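Local coordinates for secretion protein Snm4 (Mycobacterium xenopi, PDB 7B7J) that forms part of the mycobacterial ESX-5 type VII secretion pore complex as EccD5, whose ubiquitin-like cytosolic domain probably contributes to protein secretion, at residues 20-26 against 96-102. Residue numbers count along the deposited sequence, not the author numbering.
Sequences AAVVAIM and DGDRLWL
Residues 20-26 of the first strand run parallel to residues 99-102 of the last, the axes of these short segments 4.7 Å apart and crossing at -32°; Ala24 pairs with Arg99, Ile25 with Leu100, Met26 with Trp101. Hydrogen bonds zigzag: Ala24 N to Asp98 O (2.9 Å), Leu100 N to Ala24 O (2.9 Å), Met26 N to Leu100 O (2.8 Å), Leu102 N to Met26 O (3.1 Å). At Asp96 and Gly97, in the loop, bonding continues: Gly97 N meets Val22 O at 2.6 Å, and the Asp96 carboxylate (chi1 m) replaces a main-chain acceptor, OD1 2.8 Å from Val22 N. At Gly97 (phi/psi 87/-16) a CB would jam against the preceding carbonyl. On one face, Met26 (m, m, m) is long and flexible enough to lie over the flat Trp101 indole: CB makes a CH-pi contact, 3.7 Å from the five-membered ring's centroid, and SD, oblique at 5.4 Å from it, a Met-aromatic contact. Arg99 CG fits against Met26 CG at 3.7 Å; small Ala24, its CB 4.1 Å from Arg99 NE, lets that side chain pass to Gln31. The other face is apolar: branched Ile25 (m, m) wedges CD1 against Leu100 CB (4.1 Å) and CG2 against Leu102 CB (4.2 Å), and both leucines fill the buried side against Leu75. First and last strands as central parallel neighbours in a 2-1-4-3 mixed sheet are the hallmark of the ubiquitin-like beta-grasp fold.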
ATOM      1  N   ALA A  20     -10.005  -5.436  11.690  1.00 34.65           N
ATOM      2  CA  ALA A  20      -9.185  -4.401  11.039  1.00 36.59           C
ATOM      3  C   ALA A  20      -7.710  -4.626  11.334  1.00 33.71           C
ATOM      4  O   ALA A  20      -7.405  -5.385  12.246  1.00 33.72           O
ATOM      5  CB  ALA A  20      -9.595  -3.050  11.534  1.00 41.16           C
ATOM      6  N   ALA A  21      -6.850  -4.027  10.527  1.00 28.22           N
ATOM      7  CA  ALA A  21      -5.394  -4.063  10.770  1.00 28.88           C
ATOM      8  C   ALA A  21      -4.977  -2.602  10.703  1.00 30.63           C
ATOM      9  O   ALA A  21      -5.225  -1.890   9.710  1.00 30.64           O
ATOM     10  CB  ALA A  21      -4.725  -4.947   9.715  1.00 31.97           C
ATOM     11  N   VAL A  22      -4.143  -2.182  11.643  1.00 27.83           N
ATOM     12  CA  VAL A  22      -3.482  -0.869  11.646  1.00 25.59           C
ATOM     13  C   VAL A  22      -2.052  -1.063  11.051  1.00 28.56           C
ATOM     14  O   VAL A  22      -1.205  -1.756  11.681  1.00 30.92           O
ATOM     15  CB  VAL A  22      -3.420  -0.419  13.123  1.00 29.46           C
ATOM     16  CG1 VAL A  22      -2.636   0.940  13.194  1.00 30.90           C
ATOM     17  CG2 VAL A  22      -4.798  -0.319  13.736  1.00 30.88           C
ATOM     18  N   VAL A  23      -1.819  -0.400   9.904  1.00 29.09           N
ATOM     19  CA  VAL A  23      -0.612  -0.633   9.138  1.00 27.40           C
ATOM     20  C   VAL A  23       0.056   0.692   8.938  1.00 29.86           C
ATOM     21  O   VAL A  23      -0.638   1.629   8.711  1.00 28.55           O
ATOM     22  CB  VAL A  23      -0.948  -1.407   7.908  1.00 30.48           C
ATOM     23  CG1 VAL A  23      -1.788  -2.650   8.048  1.00 30.20           C
ATOM     24  CG2 VAL A  23      -1.673  -0.711   6.878  1.00 37.99           C
ATOM     25  N   ALA A  24       1.339   0.633   8.801  1.00 24.05           N
ATOM     26  CA  ALA A  24       2.144   1.778   8.387  1.00 25.30           C
ATOM     27  C   ALA A  24       2.487   1.644   6.874  1.00 25.76           C
ATOM     28  O   ALA A  24       2.976   0.552   6.530  1.00 26.28           O
ATOM     29  CB  ALA A  24       3.311   1.756   9.204  1.00 25.82           C
ATOM     30  N   ILE A  25       2.055   2.596   6.073  1.00 22.09           N
ATOM     31  CA  ILE A  25       2.346   2.648   4.627  1.00 22.49           C
ATOM     32  C   ILE A  25       3.489   3.623   4.313  1.00 25.58           C
ATOM     33  O   ILE A  25       3.384   4.801   4.789  1.00 29.44           O
ATOM     34  CB  ILE A  25       1.066   2.924   3.784  1.00 26.18           C
ATOM     35  CG1 ILE A  25      -0.030   1.974   4.217  1.00 26.84           C
ATOM     36  CG2 ILE A  25       1.396   2.849   2.344  1.00 27.49           C
ATOM     37  CD1 ILE A  25       0.181   0.554   3.832  1.00 25.64           C
ATOM     38  N   MET A  26       4.557   3.121   3.687  1.00 25.77           N
ATOM     39  CA  MET A  26       5.614   4.067   3.312  1.00 28.59           C
ATOM     40  C   MET A  26       5.313   4.461   1.862  1.00 26.54           C
ATOM     41  O   MET A  26       5.305   3.539   0.967  1.00 26.67           O
ATOM     42  CB  MET A  26       6.970   3.459   3.507  1.00 27.01           C
ATOM     43  CG  MET A  26       7.210   2.901   4.806  1.00 30.98           C
ATOM     44  SD  MET A  26       7.299   4.262   6.046  1.00 34.34           S
ATOM     45  CE  MET A  26       8.573   5.335   5.516  1.00 37.02           C
ATOM     46  N   ASP A  96      -1.313  -5.749  13.087  1.00 25.91           N
ATOM     47  CA  ASP A  96      -1.194  -4.366  13.628  1.00 25.71           C
ATOM     48  C   ASP A  96       0.263  -3.975  13.717  1.00 27.65           C
ATOM     49  O   ASP A  96       1.036  -4.703  14.502  1.00 25.57           O
ATOM     50  CB  ASP A  96      -1.960  -4.269  14.914  1.00 26.47           C
ATOM     51  CG  ASP A  96      -3.464  -4.424  14.775  1.00 28.68           C
ATOM     52  OD1 ASP A  96      -4.008  -3.972  13.796  1.00 32.00           O
ATOM     53  OD2 ASP A  96      -4.088  -4.825  15.809  1.00 30.68           O
ATOM     54  N   GLY A  97       0.582  -2.822  13.319  1.00 26.05           N
ATOM     55  CA  GLY A  97       1.924  -2.245  13.487  1.00 25.71           C
ATOM     56  C   GLY A  97       2.892  -2.599  12.329  1.00 25.06           C
ATOM     57  O   GLY A  97       4.001  -2.004  12.284  1.00 26.09           O
ATOM     58  N   ASP A  98       2.588  -3.581  11.514  1.00 23.65           N
ATOM     59  CA  ASP A  98       3.373  -3.953  10.307  1.00 23.33           C
ATOM     60  C   ASP A  98       3.496  -2.744   9.427  1.00 22.79           C
ATOM     61  O   ASP A  98       2.584  -1.925   9.242  1.00 26.46           O
ATOM     62  CB  ASP A  98       2.969  -5.276   9.732  1.00 25.49           C
ATOM     63  CG  ASP A  98       3.343  -6.536  10.548  1.00 27.29           C
ATOM     64  OD1 ASP A  98       4.048  -6.430  11.535  1.00 30.89           O
ATOM     65  OD2 ASP A  98       2.856  -7.553  10.226  1.00 31.67           O
ATOM     66  N   ARG A  99       4.619  -2.726   8.599  1.00 26.86           N
ATOM     67  CA  ARG A  99       4.906  -1.652   7.715  1.00 24.58           C
ATOM     68  C   ARG A  99       5.075  -2.274   6.271  1.00 23.59           C
ATOM     69  O   ARG A  99       5.755  -3.335   6.112  1.00 27.82           O
ATOM     70  CB  ARG A  99       6.231  -0.957   8.065  1.00 23.09           C
ATOM     71  CG  ARG A  99       6.576   0.232   7.273  1.00 26.17           C
ATOM     72  CD  ARG A  99       7.752   0.920   7.884  1.00 25.37           C
ATOM     73  NE  ARG A  99       7.362   1.644   9.177  1.00 25.80           N
ATOM     74  CZ  ARG A  99       7.511   1.199  10.387  1.00 30.68           C
ATOM     75  NH1 ARG A  99       8.388   0.247  10.589  1.00 25.84           N
ATOM     76  NH2 ARG A  99       6.908   1.855  11.368  1.00 28.07           N
ATOM     77  N   LEU A 100       4.470  -1.582   5.313  1.00 22.68           N
ATOM     78  CA  LEU A 100       4.436  -1.964   3.863  1.00 24.29           C
ATOM     79  C   LEU A 100       4.864  -0.780   3.009  1.00 24.60           C
ATOM     80  O   LEU A 100       4.594   0.343   3.384  1.00 27.61           O
ATOM     81  CB  LEU A 100       3.017  -2.379   3.494  1.00 25.43           C
ATOM     82  CG  LEU A 100       2.373  -3.540   4.209  1.00 28.27           C
ATOM     83  CD1 LEU A 100       0.943  -3.698   3.684  1.00 30.88           C
ATOM     84  CD2 LEU A 100       3.280  -4.769   4.057  1.00 28.90           C
ATOM     85  N   TRP A 101       5.546  -1.012   1.906  1.00 25.19           N
ATOM     86  CA  TRP A 101       5.978  -0.008   0.968  1.00 29.34           C
ATOM     87  C   TRP A 101       5.095  -0.089  -0.287  1.00 28.90           C
ATOM     88  O   TRP A 101       4.919  -1.073  -0.843  1.00 26.59           O
ATOM     89  CB  TRP A 101       7.443  -0.190   0.649  1.00 28.68           C
ATOM     90  CG  TRP A 101       8.395   0.339   1.719  1.00 28.55           C
ATOM     91  CD1 TRP A 101       9.242   1.397   1.549  1.00 30.71           C
ATOM     92  CD2 TRP A 101       8.767  -0.268   3.000  1.00 27.55           C
ATOM     93  NE1 TRP A 101      10.011   1.622   2.654  1.00 31.34           N
ATOM     94  CE2 TRP A 101       9.759   0.612   3.587  1.00 29.57           C
ATOM     95  CE3 TRP A 101       8.338  -1.460   3.662  1.00 27.61           C
ATOM     96  CZ2 TRP A 101      10.360   0.306   4.847  1.00 27.58           C
ATOM     97  CZ3 TRP A 101       8.874  -1.703   4.921  1.00 27.47           C
ATOM     98  CH2 TRP A 101       9.838  -0.853   5.436  1.00 26.50           C
ATOM     99  N   LEU A 102       4.518   1.038  -0.609  1.00 25.28           N
ATOM    100  CA  LEU A 102       3.681   1.092  -1.823  1.00 28.29           C
ATOM    101  C   LEU A 102       4.588   1.414  -2.967  1.00 33.48           C
ATOM    102  O   LEU A 102       5.262   2.514  -2.967  1.00 31.23           O
ATOM    103  CB  LEU A 102       2.601   2.141  -1.565  1.00 32.60           C
ATOM    104  CG  LEU A 102       1.612   2.345  -2.720  1.00 36.78           C
ATOM    105  CD1 LEU A 102       0.835   1.082  -3.100  1.00 38.34           C
ATOM    106  CD2 LEU A 102       0.666   3.485  -2.258  1.00 38.18           C
TER
HETATM  107  O   HOH W   1      -6.748  -3.649  14.356  1.00 35.70           O
HETATM  108  O   HOH W   2       7.549   3.397  -0.928  1.00 37.47           O